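Local structure of putative hemoglobin-like oxygen-binding protein (Pseudoalteromonas haloplanktis, 4UUR) at residues Leu35-Arg40 and Asn114-Leu119; Tyr25-Gly30 and Val121-Leu126; Asp43-Asp48 and Met110-Lys115. The protein binds heme as a group II truncated hemoglobin and probably binds and carries oxygen. One frame throughout, in Å; residues are numbered along the deposited sequence.

Interaction 1: residues Leu35-Arg40 and Asn114-Leu119; sequences LAIANR and NKTLDL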
loop_
_atom_site.group_PDB
_atom_site.type_symbol
_atom_site.label_atom_id
_atom_site.label_comp_id
_atom_site.label_asym_id
_atom_site.label_seq_id
_atom_site.Cartn_x
_atom_site.Cartn_y
_atom_site.Cartn_z
ATOM N N LEU A 35 0.960 -10.282 3.113
ATOM C CA LEU A 35 2.336 -10.391 2.611
ATOM C C LEU A 35 2.404 -10.339 1.093
ATOM O O LEU A 35 3.195 -9.581 0.567
ATOM C CB LEU A 35 3.033 -11.668 3.027
ATOM C CG LEU A 35 4.173 -11.617 4.050
ATOM C CD1 LEU A 35 5.068 -12.853 3.849
ATOM C CD2 LEU A 35 4.997 -10.330 4.009
ATOM N N ALA A 36 1.586 -11.139 0.412
ATOM C CA ALA A 36 1.603 -11.179 -1.055
ATOM C C ALA A 36 1.240 -9.860 -1.689
ATOM O O ALA A 36 1.793 -9.530 -2.704
ATOM C CB ALA A 36 0.695 -12.280 -1.604
ATOM N N ILE A 37 0.304 -9.116 -1.119
ATOM C CA ILE A 37 -0.028 -7.778 -1.623
ATOM C C ILE A 37 1.129 -6.752 -1.471
ATOM O O ILE A 37 1.461 -5.966 -2.401
ATOM C CB ILE A 37 -1.308 -7.255 -0.954
ATOM C CG1 ILE A 37 -2.486 -8.082 -1.467
ATOM C CG2 ILE A 37 -1.528 -5.754 -1.210
ATOM C CD1 ILE A 37 -3.820 -7.739 -0.836
ATOM N N ALA A 38 1.726 -6.757 -0.295
ATOM C CA ALA A 38 2.797 -5.847 0.019
ATOM C C ALA A 38 3.965 -6.109 -0.925
ATOM O O ALA A 38 4.557 -5.186 -1.500
ATOM C CB ALA A 38 3.221 -6.051 1.475
ATOM N N ASN A 39 4.293 -7.384 -1.099
ATOM C CA ASN A 39 5.400 -7.739 -1.915
ATOM C C ASN A 39 5.181 -7.538 -3.370
ATOM O O ASN A 39 6.095 -7.118 -4.026
ATOM C CB ASN A 39 5.910 -9.148 -1.627
ATOM C CG ASN A 39 6.759 -9.181 -0.379
ATOM O OD1 ASN A 39 7.727 -8.447 -0.240
ATOM N ND2 ASN A 39 6.346 -9.953 0.562
ATOM N N ARG A 40 4.012 -7.875 -3.872
ATOM C CA ARG A 40 3.655 -7.660 -5.278
ATOM C C ARG A 40 3.681 -6.165 -5.622
ATOM O O ARG A 40 4.152 -5.777 -6.689
ATOM C CB ARG A 40 2.250 -8.160 -5.510
ATOM C CG ARG A 40 1.661 -7.869 -6.900
ATOM C CD ARG A 40 2.144 -8.835 -7.947
ATOM N NE ARG A 40 1.504 -10.124 -7.744
ATOM C CZ ARG A 40 1.714 -11.202 -8.492
ATOM N NH1 ARG A 40 2.570 -11.213 -9.508
ATOM N NH2 ARG A 40 1.039 -12.285 -8.229
ATOM N N ASN A 114 -3.555 -0.754 -7.904
ATOM C CA ASN A 114 -4.535 -1.344 -8.875
ATOM C C ASN A 114 -4.041 -2.641 -9.533
ATOM O O ASN A 114 -4.699 -3.680 -9.500
ATOM C CB ASN A 114 -4.916 -0.318 -9.953
ATOM C CG ASN A 114 -5.754 0.837 -9.394
ATOM O OD1 ASN A 114 -6.462 0.701 -8.400
ATOM N ND2 ASN A 114 -5.621 1.999 -9.999
ATOM N N LYS A 115 -2.877 -2.583 -10.134
ATOM C CA LYS A 115 -2.298 -3.778 -10.729
ATOM C C LYS A 115 -2.131 -4.929 -9.740
ATOM O O LYS A 115 -2.354 -6.114 -10.102
ATOM C CB LYS A 115 -0.955 -3.442 -11.341
ATOM C CG LYS A 115 -1.079 -2.590 -12.599
ATOM C CD LYS A 115 0.276 -2.382 -13.248
ATOM C CE LYS A 115 0.421 -3.165 -14.548
ATOM N NZ LYS A 115 -0.214 -2.371 -15.647
ATOM N N THR A 116 -1.729 -4.586 -8.505
ATOM C CA THR A 116 -1.550 -5.552 -7.450
ATOM C C THR A 116 -2.888 -6.209 -7.069
ATOM O O THR A 116 -2.976 -7.429 -6.909
ATOM C CB THR A 116 -0.954 -4.850 -6.192
ATOM O OG1 THR A 116 0.381 -4.412 -6.497
ATOM C CG2 THR A 116 -0.940 -5.771 -4.946
ATOM N N LEU A 117 -3.897 -5.385 -6.840
ATOM C CA LEU A 117 -5.202 -5.867 -6.397
ATOM C C LEU A 117 -5.935 -6.693 -7.466
ATOM O O LEU A 117 -6.560 -7.707 -7.119
ATOM C CB LEU A 117 -6.083 -4.711 -5.927
ATOM C CG LEU A 117 -5.550 -4.047 -4.652
ATOM C CD1 LEU A 117 -6.350 -2.818 -4.313
ATOM C CD2 LEU A 117 -5.559 -4.990 -3.490
ATOM N N ASP A 118 -5.802 -6.316 -8.736
ATOM C CA ASP A 118 -6.238 -7.201 -9.827
ATOM C C ASP A 118 -5.610 -8.596 -9.732
ATOM O O ASP A 118 -6.288 -9.612 -9.935
ATOM C CB ASP A 118 -5.929 -6.604 -11.229
ATOM C CG ASP A 118 -6.862 -5.472 -11.588
ATOM O OD1 ASP A 118 -7.795 -5.226 -10.801
ATOM O OD2 ASP A 118 -6.641 -4.781 -12.611
ATOM N N LEU A 119 -4.321 -8.672 -9.449
ATOM C CA LEU A 119 -3.727 -10.003 -9.422
ATOM C C LEU A 119 -3.977 -10.740 -8.100
ATOM O O LEU A 119 -3.954 -11.954 -8.072
ATOM C CB LEU A 119 -2.238 -9.939 -9.726
ATOM C CG LEU A 119 -1.873 -9.712 -11.184
ATOM C CD1 LEU A 119 -0.533 -9.040 -11.295
ATOM C CD2 LEU A 119 -1.881 -10.994 -11.954
#
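With CG anti to its backbone N (chi1 174°), the chain of R40 runs out toward T116, then bends at chi2 and chi3; T116 holds OG1 beside its backbone N (chi1 -67°), which puts CG2 anti to that N. They meet where helices 31-45 and 103-120, the B and G helices of the truncated globin fold, run in broadly opposite directions, obliquely crossed with 142° between them, their local axes 9.5 Å apart. R40 and T116 slide past each other in opposite directions, R40 CG coming 3.7 Å from T116 OG1. That approach is packing, because the threonine hydroxyl bonds to C112 O one turn back in its own helix. The methyl does the inward work: T116 CG2 sits 3.5 Å from I37 O and 3.8 Å from I37 CG2. Deeper, I37 CD1 reaches L117 CD2, whose side chain starts away from the helix opposite and returns only at its tip; L130 and F134 of helix 124-141 pack on it as well. At the outer border R40 NH2 makes a salt bridge with E120, which helps fix the guanidinium. L119 crosses the arginine at about a right angle and sets CD1 4.0 Å above one guanidinium face, off centre toward its rim.

Interaction 2: residues Tyr25-Gly30 and Val121-Leu126; sequences YEILGG and VDNPLL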
loop_
_atom_site.group_PDB
_atom_site.type_symbol
_atom_site.label_atom_id
_atom_site.label_comp_id
_atom_site.label_asym_id
_atom_site.label_seq_id
_atom_site.Cartn_x
_atom_site.Cartn_y
_atom_site.Cartn_z
ATOM N N TYR A 25 -9.013 -9.053 5.559
ATOM C CA TYR A 25 -7.940 -9.937 5.982
ATOM C C TYR A 25 -8.360 -11.375 5.855
ATOM O O TYR A 25 -7.594 -12.208 5.355
ATOM C CB TYR A 25 -7.584 -9.638 7.414
ATOM C CG TYR A 25 -6.404 -10.388 7.961
ATOM C CD1 TYR A 25 -5.117 -9.966 7.667
ATOM C CD2 TYR A 25 -6.572 -11.469 8.821
ATOM C CE1 TYR A 25 -4.016 -10.611 8.178
ATOM C CE2 TYR A 25 -5.473 -12.130 9.343
ATOM C CZ TYR A 25 -4.202 -11.694 9.020
ATOM O OH TYR A 25 -3.091 -12.333 9.492
ATOM N N GLU A 26 -9.575 -11.685 6.308
ATOM C CA GLU A 26 -10.025 -13.091 6.309
ATOM C C GLU A 26 -10.239 -13.596 4.877
ATOM O O GLU A 26 -9.730 -14.641 4.524
ATOM C CB GLU A 26 -11.301 -13.284 7.152
ATOM C CG GLU A 26 -11.096 -13.166 8.670
ATOM C CD GLU A 26 -12.423 -13.043 9.464
ATOM O OE1 GLU A 26 -13.276 -12.141 9.182
ATOM O OE2 GLU A 26 -12.609 -13.869 10.400
ATOM N N ILE A 27 -10.956 -12.812 4.083
ATOM C CA ILE A 27 -11.264 -13.114 2.715
ATOM C C ILE A 27 -9.998 -13.348 1.875
ATOM O O ILE A 27 -9.944 -14.277 1.096
ATOM C CB ILE A 27 -12.103 -11.968 2.102
ATOM C CG1 ILE A 27 -13.462 -11.890 2.799
ATOM C CG2 ILE A 27 -12.296 -12.158 0.591
ATOM C CD1 ILE A 27 -14.266 -10.671 2.417
ATOM N N LEU A 28 -8.972 -12.512 2.066
ATOM C CA LEU A 28 -7.683 -12.635 1.360
ATOM C C LEU A 28 -6.725 -13.709 1.891
ATOM O O LEU A 28 -5.605 -13.786 1.412
ATOM C CB LEU A 28 -6.954 -11.296 1.393
ATOM C CG LEU A 28 -7.753 -10.152 0.781
ATOM C CD1 LEU A 28 -7.221 -8.855 1.335
ATOM C CD2 LEU A 28 -7.703 -10.172 -0.742
ATOM N N GLY A 29 -7.134 -14.525 2.869
ATOM C CA GLY A 29 -6.287 -15.636 3.355
ATOM C C GLY A 29 -5.374 -15.273 4.498
ATOM O O GLY A 29 -4.421 -15.991 4.776
ATOM N N GLY A 30 -5.645 -14.147 5.157
ATOM C CA GLY A 30 -4.844 -13.708 6.282
ATOM C C GLY A 30 -3.451 -13.163 5.949
ATOM O O GLY A 30 -3.278 -12.357 5.019
ATOM N N VAL A 121 -6.541 -10.224 -5.568
ATOM C CA VAL A 121 -7.865 -10.302 -4.978
ATOM C C VAL A 121 -8.839 -10.895 -5.995
ATOM O O VAL A 121 -9.215 -10.240 -6.987
ATOM C CB VAL A 121 -8.356 -8.939 -4.503
ATOM C CG1 VAL A 121 -9.612 -9.093 -3.621
ATOM C CG2 VAL A 121 -7.267 -8.198 -3.739
ATOM N N ASP A 122 -9.242 -12.128 -5.743
ATOM C CA ASP A 122 -10.110 -12.830 -6.676
ATOM C C ASP A 122 -11.602 -12.485 -6.499
ATOM O O ASP A 122 -12.320 -12.475 -7.498
ATOM C CB ASP A 122 -9.836 -14.333 -6.716
ATOM C CG ASP A 122 -10.063 -15.012 -5.400
ATOM O OD1 ASP A 122 -11.006 -14.632 -4.681
ATOM O OD2 ASP A 122 -9.296 -15.955 -5.103
ATOM N N ASN A 123 -12.046 -12.160 -5.280
ATOM C CA ASN A 123 -13.376 -11.570 -5.048
ATOM C C ASN A 123 -13.542 -10.211 -5.737
ATOM O O ASN A 123 -12.877 -9.260 -5.341
ATOM C CB ASN A 123 -13.539 -11.352 -3.551
ATOM C CG ASN A 123 -14.941 -10.974 -3.155
ATOM O OD1 ASN A 123 -15.597 -10.194 -3.807
ATOM N ND2 ASN A 123 -15.397 -11.540 -2.068
ATOM N N PRO A 124 -14.428 -10.080 -6.748
ATOM C CA PRO A 124 -14.449 -8.762 -7.435
ATOM C C PRO A 124 -15.093 -7.644 -6.629
ATOM O O PRO A 124 -14.866 -6.485 -6.901
ATOM C CB PRO A 124 -15.228 -9.032 -8.713
ATOM C CG PRO A 124 -15.126 -10.507 -8.887
ATOM C CD PRO A 124 -15.167 -11.084 -7.521
ATOM N N LEU A 125 -15.869 -7.982 -5.609
ATOM C CA LEU A 125 -16.498 -6.941 -4.797
ATOM C C LEU A 125 -15.444 -6.336 -3.867
ATOM O O LEU A 125 -15.171 -5.128 -3.930
ATOM C CB LEU A 125 -17.696 -7.509 -4.029
ATOM C CG LEU A 125 -18.868 -8.006 -4.906
ATOM C CD1 LEU A 125 -20.049 -8.395 -4.032
ATOM C CD2 LEU A 125 -19.285 -6.969 -5.962
ATOM N N LEU A 126 -14.832 -7.188 -3.038
ATOM C CA LEU A 126 -13.683 -6.800 -2.203
ATOM C C LEU A 126 -12.622 -6.006 -3.010
ATOM O O LEU A 126 -12.114 -4.960 -2.555
ATOM C CB LEU A 126 -13.060 -8.030 -1.548
ATOM C CG LEU A 126 -12.000 -7.753 -0.492
ATOM C CD1 LEU A 126 -12.506 -6.937 0.674
ATOM C CD2 LEU A 126 -11.483 -9.048 0.050
#
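This is a small apolar contact at the surface, where the turn after the short N-terminal helix 24-27 meets the connection between helices 103-120 and 124-141, the G-H corner of the globin fold. L126 CD2 is the methyl at its middle. I27 and L126 meet tip to tip, and I27 CG2 stands 3.3 Å from L126 CD2, tighter than ordinary van der Waals contact. L126 CD2 also lies 4.0 Å from L28 CG. L28 reaches over obliquely to V121 and puts CD2 evenly against both branches, 3.6 Å from V121 CG1 and also from V121 CG2.

Each side is shaped by a helix end. Helix 24-27 closes in a Schellman motif: G30 N bonds to Y25 O at 2.8 Å, and G29 takes the positive phi, at angles where a CB would jam against the preceding carbonyl. The turn folds back far enough to lay G30 CA over the centre of the Y25 ring. Opposite, N123 is the N-cap of helix 124-141. Its OD1 accepts L125 N in the carbonyl plane at 2.9 Å and L126 N at 3.2 Å from well above that plane, so two amides of the first turn hold the carboxamide. This leaves N123 ND2 on the side of I27 CG2. R127 bonds to V121 O, tying the corner to the same helix.

The N123 cap and the Schellman bonds each act within their own segment, so what joins the two segments is methyl packing without directional bonds, held in place by well-capped backbones.

Interaction 3: residues Asp43-Asp48 and Met110-Lys115; sequences DIMATD and MYCMNK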
loop_
_atom_site.group_PDB
_atom_site.type_symbol
_atom_site.label_atom_id
_atom_site.label_comp_id
_atom_site.label_asym_id
_atom_site.label_seq_id
_atom_site.Cartn_x
_atom_site.Cartn_y
_atom_site.Cartn_z
ATOM N N ASP A 43 7.205 -5.151 -5.899
ATOM C CA ASP A 43 7.781 -5.864 -7.021
ATOM C C ASP A 43 7.503 -5.159 -8.331
ATOM O O ASP A 43 8.382 -5.040 -9.189
ATOM C CB ASP A 43 7.236 -7.276 -7.038
ATOM C CG ASP A 43 8.037 -8.221 -6.115
ATOM O OD1 ASP A 43 9.067 -7.793 -5.531
ATOM O OD2 ASP A 43 7.643 -9.390 -6.022
ATOM N N ILE A 44 6.280 -4.654 -8.450
ATOM C CA ILE A 44 5.818 -3.947 -9.627
ATOM C C ILE A 44 6.386 -2.533 -9.649
ATOM O O ILE A 44 6.843 -2.065 -10.706
ATOM C CB ILE A 44 4.291 -3.894 -9.650
ATOM C CG1 ILE A 44 3.743 -5.283 -9.998
ATOM C CG2 ILE A 44 3.776 -2.817 -10.597
ATOM C CD1 ILE A 44 2.270 -5.435 -9.727
ATOM N N MET A 45 6.362 -1.861 -8.489
ATOM C CA MET A 45 6.878 -0.516 -8.390
ATOM C C MET A 45 8.318 -0.442 -8.862
ATOM O O MET A 45 8.712 0.552 -9.495
ATOM C CB MET A 45 6.844 -0.015 -6.941
ATOM C CG MET A 45 7.414 1.401 -6.746
ATOM S SD MET A 45 7.615 1.881 -5.028
ATOM C CE MET A 45 5.923 1.867 -4.408
ATOM N N ALA A 46 9.097 -1.467 -8.493
ATOM C CA ALA A 46 10.541 -1.494 -8.711
ATOM C C ALA A 46 10.973 -1.749 -10.175
ATOM O O ALA A 46 12.156 -1.647 -10.514
ATOM C CB ALA A 46 11.202 -2.519 -7.782
ATOM N N THR A 47 10.037 -2.063 -11.042
ATOM C CA THR A 47 10.395 -2.367 -12.395
ATOM C C THR A 47 9.564 -1.708 -13.441
ATOM O O THR A 47 9.857 -1.820 -14.589
ATOM C CB THR A 47 10.316 -3.872 -12.612
ATOM O OG1 THR A 47 9.007 -4.364 -12.226
ATOM C CG2 THR A 47 11.449 -4.547 -11.803
ATOM N N ASP A 48 8.484 -1.070 -13.054
ATOM C CA ASP A 48 7.574 -0.584 -14.049
ATOM C C ASP A 48 7.996 0.842 -14.312
ATOM O O ASP A 48 8.356 1.566 -13.372
ATOM C CB ASP A 48 6.144 -0.662 -13.567
ATOM C CG ASP A 48 5.176 -0.055 -14.545
ATOM O OD1 ASP A 48 5.193 1.187 -14.722
ATOM O OD2 ASP A 48 4.362 -0.818 -15.103
ATOM N N MET A 110 -1.230 4.594 -6.990
ATOM C CA MET A 110 -2.467 3.853 -7.315
ATOM C C MET A 110 -2.354 2.863 -8.478
ATOM O O MET A 110 -2.847 1.744 -8.404
ATOM C CB MET A 110 -3.638 4.780 -7.519
ATOM C CG MET A 110 -4.194 5.278 -6.201
ATOM S SD MET A 110 -4.488 3.989 -4.961
ATOM C CE MET A 110 -5.830 3.120 -5.784
ATOM N N TYR A 111 -1.672 3.264 -9.529
ATOM C CA TYR A 111 -1.393 2.399 -10.663
ATOM C C TYR A 111 -0.746 1.085 -10.211
ATOM O O TYR A 111 -1.180 0.015 -10.604
ATOM C CB TYR A 111 -0.511 3.182 -11.641
ATOM C CG TYR A 111 0.154 2.363 -12.694
ATOM C CD1 TYR A 111 1.376 1.779 -12.450
ATOM C CD2 TYR A 111 -0.428 2.197 -13.956
ATOM C CE1 TYR A 111 2.015 1.017 -13.419
ATOM C CE2 TYR A 111 0.205 1.451 -14.945
ATOM C CZ TYR A 111 1.425 0.879 -14.672
ATOM O OH TYR A 111 2.060 0.125 -15.608
ATOM N N CYS A 112 0.285 1.173 -9.369
ATOM C CA CYS A 112 0.896 -0.011 -8.785
ATOM C C CYS A 112 -0.094 -0.799 -7.940
ATOM O O CYS A 112 -0.122 -2.027 -8.032
ATOM C CB CYS A 112 2.076 0.375 -7.899
ATOM S SG CYS A 112 3.505 0.895 -8.844
ATOM N N MET A 113 -0.875 -0.121 -7.088
ATOM C CA MET A 113 -1.782 -0.876 -6.177
ATOM C C MET A 113 -3.028 -1.480 -6.915
ATOM O O MET A 113 -3.483 -2.601 -6.604
ATOM C CB MET A 113 -2.194 -0.018 -4.987
ATOM C CG MET A 113 -3.134 -0.708 -4.028
ATOM S SD MET A 113 -2.367 -2.193 -3.371
ATOM C CE MET A 113 -1.232 -1.449 -2.162
ATOM N N ASN A 114 -3.555 -0.754 -7.904
ATOM C CA ASN A 114 -4.535 -1.344 -8.875
ATOM C C ASN A 114 -4.041 -2.641 -9.533
ATOM O O ASN A 114 -4.699 -3.680 -9.500
ATOM C CB ASN A 114 -4.916 -0.318 -9.953
ATOM C CG ASN A 114 -5.754 0.837 -9.394
ATOM O OD1 ASN A 114 -6.462 0.701 -8.400
ATOM N ND2 ASN A 114 -5.621 1.999 -9.999
ATOM N N LYS A 115 -2.877 -2.583 -10.134
ATOM C CA LYS A 115 -2.298 -3.778 -10.729
ATOM C C LYS A 115 -2.131 -4.929 -9.740
ATOM O O LYS A 115 -2.354 -6.114 -10.102
ATOM C CB LYS A 115 -0.955 -3.442 -11.341
ATOM C CG LYS A 115 -1.079 -2.590 -12.599
ATOM C CD LYS A 115 0.276 -2.382 -13.248
ATOM C CE LYS A 115 0.421 -3.165 -14.548
ATOM N NZ LYS A 115 -0.214 -2.371 -15.647
#
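Y111 OH donates to D48 OD2 at 2.5 Å, a very short bond and the polar heart of this contact. The two side chains meet tip to tip, with the carboxylate and ring planes 64° apart; OD2 lies in the plane of the ring at its edge, while the phenol oxygen approaches from 28° out of the carboxylate plane. Alongside, C112 SG rests 3.7 Å from M45 CA and also touches M45 CB and I44 CG2. I44 CD1 packs on K115 CB at 4.1 Å.

What positions the phenol comes next. K115, bent at chi3 and chi4, lays CD 3.7 Å above one face of the Y111 ring, toward its rim, and its NZ makes a weak hydrogen bond to the phenol oxygen. With K115 NZ 4.9 Å from D48 OD2, its positive charge probably helps keep D48 ionised. Y50 meets the Y111 ring edge-to-face. On the other side, T47 N bonds to I44 O, in the turn that carries the chain to D48.

Further out, M45 packs on L54 and Y55 of helix 52-56 and on H58, and the M45 side chain is about 7 Å from the heme. F41 of helix 31-45 covers C112 and M113, and M110 and M113 lean on F134 of helix 124-141, so helix 103-120 is gripped between these two.

How the interactions relate
From the N terminus the chain passes 25-30, 35-40 and 43-48, and their partners come back in reverse order: 110-115, 114-119, then 121-126. Interaction 2 closes the outermost loop, with interactions 1 and 3 both inside it; these two end on the same stretch, sharing N114 and K115. Both inner contacts join helices 31-45 and 103-120, and they merge where I44 CD1 packs on T116 OG1 and I37 CG2 touches M113 SD. Interaction 2 ties helix 24-27 to the start of helix 124-141 and joins interaction 1 through L28 CD1 against I37 CD1. Interactions 2 and 3 do not touch.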